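Local coordinates for teichoic acid biosynthesis protein F (Staphylococcus epidermidis, PDB 3L7I) that takes part in teichoic acid biosynthesis and has, in its modelled part, two Rossmann-like domains in the GT-B arrangement, at residues 370-375 against 708-713; 481-486 against 508-513; 557-562 against 588-593. All coordinates share one frame; numbering follows the deposited sequence.

In the fold
Contacts 1 and 2 belong together: their centres lie about 11 Å apart, and they touch at several places, among them Ile710 CG1 with Ile483 CD1 at 3.8 Å. Contact 1 packs helix 706-721 on helix 367-379 beside the seven-stranded parallel sheet. Contact 2 joins a strand end of that sheet to the loop running toward the second domain. Contact 2 is wholly buried, contact 1 partly. Contact 3 lies on the surface of the second domain, its centre about 39 Å from that of contact 1, on the opposite side of the chain's centre. Contacts 1 and 2 combine apolar packing with a hydrogen bond, one through side chains and the other through backbone; contact 3 relies on aliphatic groups alone.

Contact 1: 370-375 against 708-713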
loop_
_atom_site.group_PDB
_atom_site.type_symbol
_atom_site.label_atom_id
_atom_site.label_comp_id
_atom_site.label_asym_id
_atom_site.label_seq_id
_atom_site.Cartn_x
_atom_site.Cartn_y
_atom_site.Cartn_z
ATOM N N LYS A 370 27.602 -2.942 36.895
ATOM C CA LYS A 370 27.629 -1.881 37.880
ATOM C C LYS A 370 29.083 -1.514 38.211
ATOM O O LYS A 370 29.454 -0.327 38.186
ATOM C CB LYS A 370 26.825 -2.266 39.132
ATOM C CG LYS A 370 27.280 -1.550 40.437
ATOM C CD LYS A 370 26.251 -1.691 41.562
ATOM C CE LYS A 370 26.868 -1.527 42.959
ATOM N NZ LYS A 370 25.825 -1.281 44.022
ATOM N N TYR A 371 29.903 -2.533 38.484
ATOM C CA TYR A 371 31.298 -2.318 38.858
ATOM C C TYR A 371 32.183 -1.840 37.703
ATOM O O TYR A 371 33.098 -1.042 37.913
ATOM C CB TYR A 371 31.876 -3.563 39.531
ATOM C CG TYR A 371 31.255 -3.797 40.886
ATOM C CD1 TYR A 371 30.043 -4.464 41.007
ATOM C CD2 TYR A 371 31.862 -3.321 42.045
ATOM C CE1 TYR A 371 29.462 -4.661 42.237
ATOM C CE2 TYR A 371 31.290 -3.513 43.277
ATOM C CZ TYR A 371 30.086 -4.182 43.368
ATOM O OH TYR A 371 29.507 -4.378 44.598
ATOM N N ILE A 372 31.913 -2.316 36.490
ATOM C CA ILE A 372 32.637 -1.819 35.334
ATOM C C ILE A 372 32.388 -0.318 35.277
ATOM O O ILE A 372 33.324 0.468 35.111
ATOM C CB ILE A 372 32.218 -2.539 34.012
ATOM C CG1 ILE A 372 32.662 -4.007 34.047
ATOM C CG2 ILE A 372 32.805 -1.843 32.783
ATOM C CD1 ILE A 372 32.141 -4.849 32.873
ATOM N N TYR A 373 31.129 0.068 35.482
ATOM C CA TYR A 373 30.718 1.475 35.447
ATOM C C TYR A 373 31.326 2.316 36.563
ATOM O O TYR A 373 31.846 3.406 36.310
ATOM C CB TYR A 373 29.197 1.610 35.488
ATOM C CG TYR A 373 28.705 3.021 35.714
ATOM C CD1 TYR A 373 28.856 3.994 34.738
ATOM C CD2 TYR A 373 28.078 3.375 36.904
ATOM C CE1 TYR A 373 28.398 5.290 34.933
ATOM C CE2 TYR A 373 27.612 4.667 37.115
ATOM C CZ TYR A 373 27.773 5.620 36.121
ATOM O OH TYR A 373 27.310 6.897 36.321
ATOM N N GLU A 374 31.275 1.825 37.794
ATOM C CA GLU A 374 31.837 2.605 38.891
ATOM C C GLU A 374 33.354 2.814 38.728
ATOM O O GLU A 374 33.908 3.842 39.158
ATOM C CB GLU A 374 31.460 1.995 40.244
ATOM C CG GLU A 374 29.945 1.918 40.421
ATOM C CD GLU A 374 29.493 1.658 41.851
ATOM O OE1 GLU A 374 30.349 1.240 42.666
ATOM O OE2 GLU A 374 28.283 1.866 42.147
ATOM N N TYR A 375 34.024 1.857 38.093
ATOM C CA TYR A 375 35.450 1.995 37.880
ATOM C C TYR A 375 35.680 3.054 36.838
ATOM O O TYR A 375 36.556 3.889 36.984
ATOM C CB TYR A 375 36.082 0.689 37.417
ATOM C CG TYR A 375 37.497 0.880 36.910
ATOM C CD1 TYR A 375 38.592 0.757 37.768
ATOM C CD2 TYR A 375 37.734 1.207 35.581
ATOM C CE1 TYR A 375 39.884 0.940 37.309
ATOM C CE2 TYR A 375 39.013 1.390 35.112
ATOM C CZ TYR A 375 40.084 1.258 35.977
ATOM O OH TYR A 375 41.351 1.446 35.485
ATOM N N GLN A 708 38.700 -3.072 36.350
ATOM C CA GLN A 708 39.824 -2.379 35.756
ATOM C C GLN A 708 40.128 -2.900 34.352
ATOM O O GLN A 708 40.224 -2.121 33.406
ATOM C CB GLN A 708 41.038 -2.548 36.636
ATOM C CG GLN A 708 42.304 -2.063 36.012
ATOM C CD GLN A 708 43.373 -1.855 37.053
ATOM O OE1 GLN A 708 44.564 -1.777 36.740
ATOM N NE2 GLN A 708 42.952 -1.769 38.313
ATOM N N TYR A 709 40.270 -4.216 34.213
ATOM C CA TYR A 709 40.497 -4.817 32.900
ATOM C C TYR A 709 39.450 -4.390 31.856
ATOM O O TYR A 709 39.819 -3.913 30.775
ATOM C CB TYR A 709 40.588 -6.346 32.961
ATOM C CG TYR A 709 41.238 -6.921 31.723
ATOM C CD1 TYR A 709 42.616 -7.086 31.648
ATOM C CD2 TYR A 709 40.476 -7.270 30.616
ATOM C CE1 TYR A 709 43.213 -7.603 30.515
ATOM C CE2 TYR A 709 41.070 -7.787 29.470
ATOM C CZ TYR A 709 42.438 -7.951 29.419
ATOM O OH TYR A 709 43.024 -8.456 28.266
ATOM N N ILE A 710 38.159 -4.552 32.164
ATOM C CA ILE A 710 37.136 -4.087 31.235
ATOM C C ILE A 710 37.191 -2.569 31.013
ATOM O O ILE A 710 37.274 -2.114 29.875
ATOM C CB ILE A 710 35.715 -4.525 31.625
ATOM C CG1 ILE A 710 35.639 -6.046 31.645
ATOM C CG2 ILE A 710 34.711 -3.988 30.615
ATOM C CD1 ILE A 710 36.034 -6.664 30.315
ATOM N N GLY A 711 37.157 -1.784 32.084
ATOM C CA GLY A 711 37.205 -0.342 31.935
ATOM C C GLY A 711 38.378 0.148 31.084
ATOM O O GLY A 711 38.230 1.067 30.276
ATOM N N ASP A 712 39.555 -0.445 31.270
ATOM C CA ASP A 712 40.725 -0.030 30.500
ATOM C C ASP A 712 40.614 -0.551 29.073
ATOM O O ASP A 712 41.119 0.074 28.135
ATOM C CB ASP A 712 42.036 -0.520 31.139
ATOM C CG ASP A 712 42.369 0.194 32.457
ATOM O OD1 ASP A 712 41.689 1.194 32.795
ATOM O OD2 ASP A 712 43.312 -0.255 33.158
ATOM N N LEU A 713 39.961 -1.703 28.898
ATOM C CA LEU A 713 39.806 -2.261 27.551
ATOM C C LEU A 713 38.966 -1.313 26.721
ATOM O O LEU A 713 39.295 -1.046 25.568
ATOM C CB LEU A 713 39.157 -3.645 27.561
ATOM C CG LEU A 713 38.938 -4.217 26.162
ATOM C CD1 LEU A 713 40.239 -4.704 25.596
ATOM C CD2 LEU A 713 37.951 -5.339 26.206
#
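Tyr375 lays one face of its ring on the backbone of Gln708 and passes its hydroxyl on to Asp712. Gln708 CA stands 3.7 Å from the centroid of the Tyr375 ring and only 13° off the ring normal, the geometry of a CH-pi contact over the face. From there the Gln708 side chain runs outward past the rim of the ring, CB near CE1 and CG 3.7 Å from Tyr375 OH, its extended chain carrying the amide beyond the hydroxyl. Tyr375 reaches this far because its CG is anti to the backbone N (chi1 168°), which sends the ring out across the other helix. There Tyr375 OH donates to Asp712 OD1 at 2.7 Å, on the syn side of the carboxylate but tilted out of its plane. The same OD1 also bonds to Tyr380 OH, so two hydroxyls grip one carboxylate oxygen.

Gly711 lies beside the ring. A CB there would run into Tyr375 CD2; without one the ring comes down obliquely on the backbone, with CD2 of Tyr375 4.0 Å from CA of Gly711. On the deeper side Ile372 meets Ile710, the CD1 of the former 3.5 Å from the CG2 of the latter, while CG2 of Ile372 packs on the same methyl.

The axes of the two helical segments approach to 8.6 Å at a crossing angle of -61°. In GT-B proteins the C-terminal helix commonly returns from the second domain to pack on the first, and helix 706-721 fits that description: Ile710 also rests on Ile483 of strand 481-484 and Leu505 of strand 504-506, while Ile372 of helix 367-379 reaches Pro510 in the loop beyond the latter strand.

Contact 2: 481-486 against 508-513; sequences YLISPN and GYPRND
Gly508 N donates to Ser484 O at 3.1 Å with an N-H...O angle of 151°, and the two backbones are closest where Pro485 CA and Gly508 CA lie 4.1 Å apart. Gly508 has a positive phi of 100°, and at its backbone angles a CB would jam against the preceding carbonyl O, which glycine avoids. Its own carbonyl turns toward Ile483, whose CG2 sits 3.6 Å from Gly508 O.

Ile483 divides its two branches between two partners. With CG1 beside the backbone N (chi1 -68°), CG2 is anti to that N and meets the Tyr509 ring obliquely; the other branch extends to meet Pro510 tip to tip, Ile483 CD1 being 3.9 Å from Pro510 CD. Pro485 crosses the same tyrosine ring, with its CB 3.8 Å from Tyr509 CE2. Its CG is modelled implausibly close to that ring, so the exact fit there is doubtful.

Strands 481-484 and 504-506 are parallel neighbours in the first Rossmann-like sheet, linked through helix 487-496 as a beta-alpha-beta unit. Asn486 opens that helix as its N-cap, with OD1 bonded to Ser489 N, and Ser484 OG bonds to Thr490 OG1 in the helix. Segment 508-513 leaves the edge strand and leads toward the second domain. Its turn is held by Asn512 N donating to Tyr509 O at 2.8 Å.

The guanidinium of Arg511 has Tyr509 CD2 over one face, offset toward the rim. It forms salt bridges with Asp367 through NE and with Asp629 through NH2; the latter aspartate also accepts from Asn512 ND2.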
loop_
_atom_site.group_PDB
_atom_site.type_symbol
_atom_site.label_atom_id
_atom_site.label_comp_id
_atom_site.label_asym_id
_atom_site.label_seq_id
_atom_site.Cartn_x
_atom_site.Cartn_y
_atom_site.Cartn_z
ATOM N N TYR A 481 33.269 -9.703 23.115
ATOM C CA TYR A 481 34.019 -10.160 24.282
ATOM C C TYR A 481 33.083 -10.899 25.240
ATOM O O TYR A 481 31.932 -10.511 25.405
ATOM C CB TYR A 481 34.659 -8.974 24.989
ATOM C CG TYR A 481 35.807 -8.354 24.217
ATOM C CD1 TYR A 481 36.916 -9.114 23.837
ATOM C CD2 TYR A 481 35.798 -7.005 23.877
ATOM C CE1 TYR A 481 37.977 -8.543 23.143
ATOM C CE2 TYR A 481 36.847 -6.437 23.186
ATOM C CZ TYR A 481 37.933 -7.205 22.822
ATOM O OH TYR A 481 38.969 -6.618 22.130
ATOM N N LEU A 482 33.579 -11.979 25.839
ATOM C CA LEU A 482 32.862 -12.740 26.847
ATOM C C LEU A 482 33.774 -12.984 28.049
ATOM O O LEU A 482 34.904 -13.477 27.908
ATOM C CB LEU A 482 32.411 -14.075 26.281
ATOM C CG LEU A 482 31.778 -14.984 27.318
ATOM C CD1 LEU A 482 30.707 -14.225 28.043
ATOM C CD2 LEU A 482 31.206 -16.182 26.651
ATOM N N ILE A 483 33.291 -12.644 29.240
ATOM C CA ILE A 483 34.110 -12.776 30.440
ATOM C C ILE A 483 34.080 -14.201 30.968
ATOM O O ILE A 483 33.035 -14.867 30.929
ATOM C CB ILE A 483 33.656 -11.809 31.516
ATOM C CG1 ILE A 483 33.960 -10.374 31.083
ATOM C CG2 ILE A 483 34.344 -12.107 32.828
ATOM C CD1 ILE A 483 33.915 -9.375 32.212
ATOM N N SER A 484 35.220 -14.682 31.456
ATOM C CA SER A 484 35.251 -15.998 32.087
ATOM C C SER A 484 35.882 -15.965 33.476
ATOM O O SER A 484 36.914 -15.306 33.685
ATOM C CB SER A 484 35.986 -17.012 31.211
ATOM O OG SER A 484 35.850 -18.325 31.727
ATOM N N PRO A 485 35.261 -16.679 34.432
ATOM C CA PRO A 485 35.686 -16.798 35.832
ATOM C C PRO A 485 36.773 -17.861 36.053
ATOM O O PRO A 485 37.536 -17.751 37.021
ATOM C CB PRO A 485 34.404 -17.222 36.562
ATOM C CG PRO A 485 33.314 -17.092 35.588
ATOM C CD PRO A 485 33.923 -17.240 34.230
ATOM N N ASN A 486 36.838 -18.867 35.181
ATOM C CA ASN A 486 37.751 -20.003 35.355
ATOM C C ASN A 486 37.861 -20.866 34.095
ATOM O O ASN A 486 37.046 -20.750 33.188
ATOM C CB ASN A 486 37.313 -20.864 36.549
ATOM C CG ASN A 486 35.806 -20.864 36.741
ATOM O OD1 ASN A 486 35.063 -21.499 35.987
ATOM N ND2 ASN A 486 35.345 -20.137 37.748
ATOM N N GLY A 508 37.859 -13.035 35.580
ATOM C CA GLY A 508 37.059 -13.066 36.794
ATOM C C GLY A 508 35.969 -12.022 36.719
ATOM O O GLY A 508 36.003 -11.140 35.868
ATOM N N TYR A 509 34.987 -12.120 37.603
ATOM C CA TYR A 509 33.828 -11.227 37.558
ATOM C C TYR A 509 34.087 -9.876 38.220
ATOM O O TYR A 509 34.572 -9.796 39.353
ATOM C CB TYR A 509 32.609 -11.904 38.177
ATOM C CG TYR A 509 32.016 -12.943 37.283
ATOM C CD1 TYR A 509 31.665 -12.615 35.986
ATOM C CD2 TYR A 509 31.803 -14.244 37.718
ATOM C CE1 TYR A 509 31.123 -13.539 35.135
ATOM C CE2 TYR A 509 31.253 -15.190 36.866
ATOM C CZ TYR A 509 30.916 -14.825 35.566
ATOM O OH TYR A 509 30.372 -15.712 34.660
ATOM N N PRO A 510 33.779 -8.800 37.495
ATOM C CA PRO A 510 33.930 -7.484 38.113
ATOM C C PRO A 510 33.142 -7.407 39.417
ATOM O O PRO A 510 33.580 -6.750 40.368
ATOM C CB PRO A 510 33.338 -6.551 37.051
ATOM C CG PRO A 510 33.687 -7.225 35.775
ATOM C CD PRO A 510 33.510 -8.708 36.053
ATOM N N ARG A 511 31.994 -8.087 39.453
ATOM C CA ARG A 511 31.087 -8.053 40.594
ATOM C C ARG A 511 31.728 -8.733 41.781
ATOM O O ARG A 511 31.279 -8.568 42.920
ATOM C CB ARG A 511 29.814 -8.811 40.261
ATOM C CG ARG A 511 30.114 -10.193 39.753
ATOM C CD ARG A 511 29.277 -11.243 40.414
ATOM N NE ARG A 511 28.249 -11.710 39.500
ATOM C CZ ARG A 511 27.851 -12.981 39.406
ATOM N NH1 ARG A 511 26.901 -13.315 38.527
ATOM N NH2 ARG A 511 28.405 -13.915 40.183
ATOM N N ASN A 512 32.765 -9.520 41.498
ATOM C CA ASN A 512 33.478 -10.270 42.523
ATOM C C ASN A 512 34.648 -9.483 43.111
ATOM O O ASN A 512 35.173 -9.853 44.160
ATOM C CB ASN A 512 33.956 -11.623 41.980
ATOM C CG ASN A 512 32.836 -12.669 41.901
ATOM O OD1 ASN A 512 31.758 -12.487 42.458
ATOM N ND2 ASN A 512 33.105 -13.777 41.195
ATOM N N ASP A 513 35.027 -8.391 42.445
ATOM C CA ASP A 513 36.157 -7.554 42.858
ATOM C C ASP A 513 36.160 -7.315 44.370
ATOM O O ASP A 513 37.148 -7.621 45.060
ATOM C CB ASP A 513 36.150 -6.203 42.119
ATOM C CG ASP A 513 36.760 -6.275 40.698
ATOM O OD1 ASP A 513 37.307 -7.340 40.315
ATOM O OD2 ASP A 513 36.692 -5.245 39.969
#

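Contact 3: 557-562 against 588-593; sequences KYLFEL and SNALDL
Leu559 rests on Ala590 and Leu591, joining two loops at the surface of the second Rossmann-like domain of this GT-B fold. Segment 557-562 follows strand 539-543 of the six-stranded parallel sheet, and segment 588-593 follows helix 585-588 and leads toward strand 600-602. Neither is regular helix or strand, and no hydrogen bond joins them; the fit is one of aliphatic shapes.

The methyl of Ala590 is the first bump. It points at the opposing loop and presses on the branch point of Leu559, with Ala590 CB 4.0 Å from Leu559 CG and nearer to it than to either methyl, while the carbonyl of Lys557 borders it at 4.4 Å, measured from Lys557 O to Ala590 CB. The branch of Leu559 is brought there by its first torsion (chi1 60°), which places CG between the backbone N and the carbonyl carbon.

The second bump is CD2 of Leu591, which sits over the dip between Leu559 and Leu562. On one flank it lies 4.3 Å from Leu559 CD1; on the other it lies 4.0 Å from Leu562 CD2. Leu562 and Leu591 cross at about a right angle, and Leu591 CD2 touches both CG and CD2 of Leu562. Leu581 of strand 577-581 touches both of these leucines and ties the dip to the sheet.

Neighbouring molecules in the crystal touch Lys557, Tyr558 and Phe560, so the outer course of this loop may partly reflect lattice packing. Within segment 588-593 the bend is closed by a weak hydrogen bond, Leu591 N donating to Ser588 O at 3.4 Å.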
loop_
_atom_site.group_PDB
_atom_site.type_symbol
_atom_site.label_atom_id
_atom_site.label_comp_id
_atom_site.label_asym_id
_atom_site.label_seq_id
_atom_site.Cartn_x
_atom_site.Cartn_y
_atom_site.Cartn_z
ATOM N N LYS A 557 -0.354 -17.007 47.641
ATOM C CA LYS A 557 -0.823 -16.245 48.809
ATOM C C LYS A 557 -0.194 -16.692 50.144
ATOM O O LYS A 557 0.385 -15.874 50.862
ATOM C CB LYS A 557 -2.361 -16.236 48.893
ATOM C CG LYS A 557 -3.047 -15.159 48.042
ATOM C CD LYS A 557 -2.844 -13.757 48.618
ATOM C CE LYS A 557 -3.321 -12.670 47.655
ATOM N NZ LYS A 557 -3.050 -11.292 48.168
ATOM N N TYR A 558 -0.308 -17.977 50.476
ATOM C CA TYR A 558 0.357 -18.507 51.668
ATOM C C TYR A 558 1.201 -19.749 51.364
ATOM O O TYR A 558 0.691 -20.736 50.830
ATOM C CB TYR A 558 -0.648 -18.771 52.800
ATOM C CG TYR A 558 -1.847 -19.616 52.417
ATOM C CD1 TYR A 558 -2.869 -19.098 51.626
ATOM C CD2 TYR A 558 -1.971 -20.925 52.873
ATOM C CE1 TYR A 558 -3.972 -19.869 51.283
ATOM C CE2 TYR A 558 -3.070 -21.703 52.537
ATOM C CZ TYR A 558 -4.067 -21.170 51.742
ATOM O OH TYR A 558 -5.159 -21.944 51.410
ATOM N N LEU A 559 2.491 -19.685 51.699
ATOM C CA LEU A 559 3.419 -20.787 51.420
ATOM C C LEU A 559 3.619 -21.699 52.620
ATOM O O LEU A 559 3.405 -21.277 53.758
ATOM C CB LEU A 559 4.784 -20.272 50.931
ATOM C CG LEU A 559 5.693 -19.342 51.749
ATOM C CD1 LEU A 559 5.691 -19.627 53.248
ATOM C CD2 LEU A 559 7.112 -19.426 51.196
ATOM N N PHE A 560 4.018 -22.945 52.365
ATOM C CA PHE A 560 4.417 -23.823 53.457
ATOM C C PHE A 560 5.804 -23.404 53.892
ATOM O O PHE A 560 6.666 -23.095 53.065
ATOM C CB PHE A 560 4.378 -25.317 53.093
ATOM C CG PHE A 560 4.298 -26.228 54.305
ATOM C CD1 PHE A 560 3.069 -26.675 54.783
ATOM C CD2 PHE A 560 5.446 -26.615 54.979
ATOM C CE1 PHE A 560 2.992 -27.500 55.903
ATOM C CE2 PHE A 560 5.372 -27.439 56.098
ATOM C CZ PHE A 560 4.142 -27.879 56.559
ATOM N N GLU A 561 6.001 -23.373 55.202
ATOM C CA GLU A 561 7.220 -22.850 55.773
ATOM C C GLU A 561 8.463 -23.542 55.254
ATOM O O GLU A 561 8.431 -24.695 54.825
ATOM C CB GLU A 561 7.163 -22.944 57.288
ATOM C CG GLU A 561 6.348 -24.094 57.793
ATOM C CD GLU A 561 5.852 -23.817 59.181
ATOM O OE1 GLU A 561 6.159 -22.714 59.687
ATOM O OE2 GLU A 561 5.159 -24.679 59.762
ATOM N N LEU A 562 9.564 -22.809 55.317
ATOM C CA LEU A 562 10.825 -23.251 54.755
ATOM C C LEU A 562 11.193 -24.612 55.303
ATOM O O LEU A 562 11.093 -24.837 56.489
ATOM C CB LEU A 562 11.927 -22.224 55.060
ATOM C CG LEU A 562 11.576 -20.771 54.745
ATOM C CD1 LEU A 562 12.814 -19.896 54.831
ATOM C CD2 LEU A 562 10.953 -20.681 53.372
ATOM N N SER A 588 9.708 -14.471 48.720
ATOM C CA SER A 588 10.026 -13.435 49.679
ATOM C C SER A 588 8.763 -12.791 50.172
ATOM O O SER A 588 8.527 -12.749 51.379
ATOM C CB SER A 588 10.950 -12.379 49.069
ATOM O OG SER A 588 11.192 -11.313 49.969
ATOM N N ASN A 589 7.937 -12.291 49.260
ATOM C CA ASN A 589 6.723 -11.626 49.710
ATOM C C ASN A 589 5.552 -12.558 50.027
ATOM O O ASN A 589 4.399 -12.160 49.952
ATOM C CB ASN A 589 6.330 -10.406 48.838
ATOM C CG ASN A 589 6.254 -10.715 47.353
ATOM O OD1 ASN A 589 6.952 -11.588 46.856
ATOM N ND2 ASN A 589 5.417 -9.973 46.633
ATOM N N ALA A 590 5.868 -13.791 50.413
ATOM C CA ALA A 590 4.872 -14.737 50.913
ATOM C C ALA A 590 5.271 -15.237 52.297
ATOM O O ALA A 590 4.424 -15.623 53.098
ATOM C CB ALA A 590 4.718 -15.906 49.959
ATOM N N LEU A 591 6.575 -15.243 52.551
ATOM C CA LEU A 591 7.145 -15.538 53.860
ATOM C C LEU A 591 6.669 -14.585 54.945
ATOM O O LEU A 591 6.986 -13.401 54.890
ATOM C CB LEU A 591 8.656 -15.343 53.785
ATOM C CG LEU A 591 9.604 -16.524 53.906
ATOM C CD1 LEU A 591 11.009 -16.010 54.248
ATOM C CD2 LEU A 591 9.068 -17.488 54.960
ATOM N N ASP A 592 5.953 -15.087 55.948
ATOM C CA ASP A 592 5.696 -14.279 57.133
ATOM C C ASP A 592 6.747 -14.562 58.189
ATOM O O ASP A 592 6.805 -15.663 58.718
ATOM C CB ASP A 592 4.318 -14.564 57.712
ATOM C CG ASP A 592 3.992 -13.667 58.909
ATOM O OD1 ASP A 592 4.490 -12.510 58.948
ATOM O OD2 ASP A 592 3.236 -14.120 59.805
ATOM N N LEU A 593 7.573 -13.564 58.501
ATOM C CA LEU A 593 8.659 -13.742 59.472
ATOM C C LEU A 593 8.343 -13.209 60.884
ATOM O O LEU A 593 9.255 -12.977 61.671
ATOM C CB LEU A 593 9.972 -13.123 58.962
ATOM C CG LEU A 593 10.657 -13.825 57.805
ATOM C CD1 LEU A 593 12.086 -13.374 57.642
ATOM C CD2 LEU A 593 10.594 -15.321 58.016
#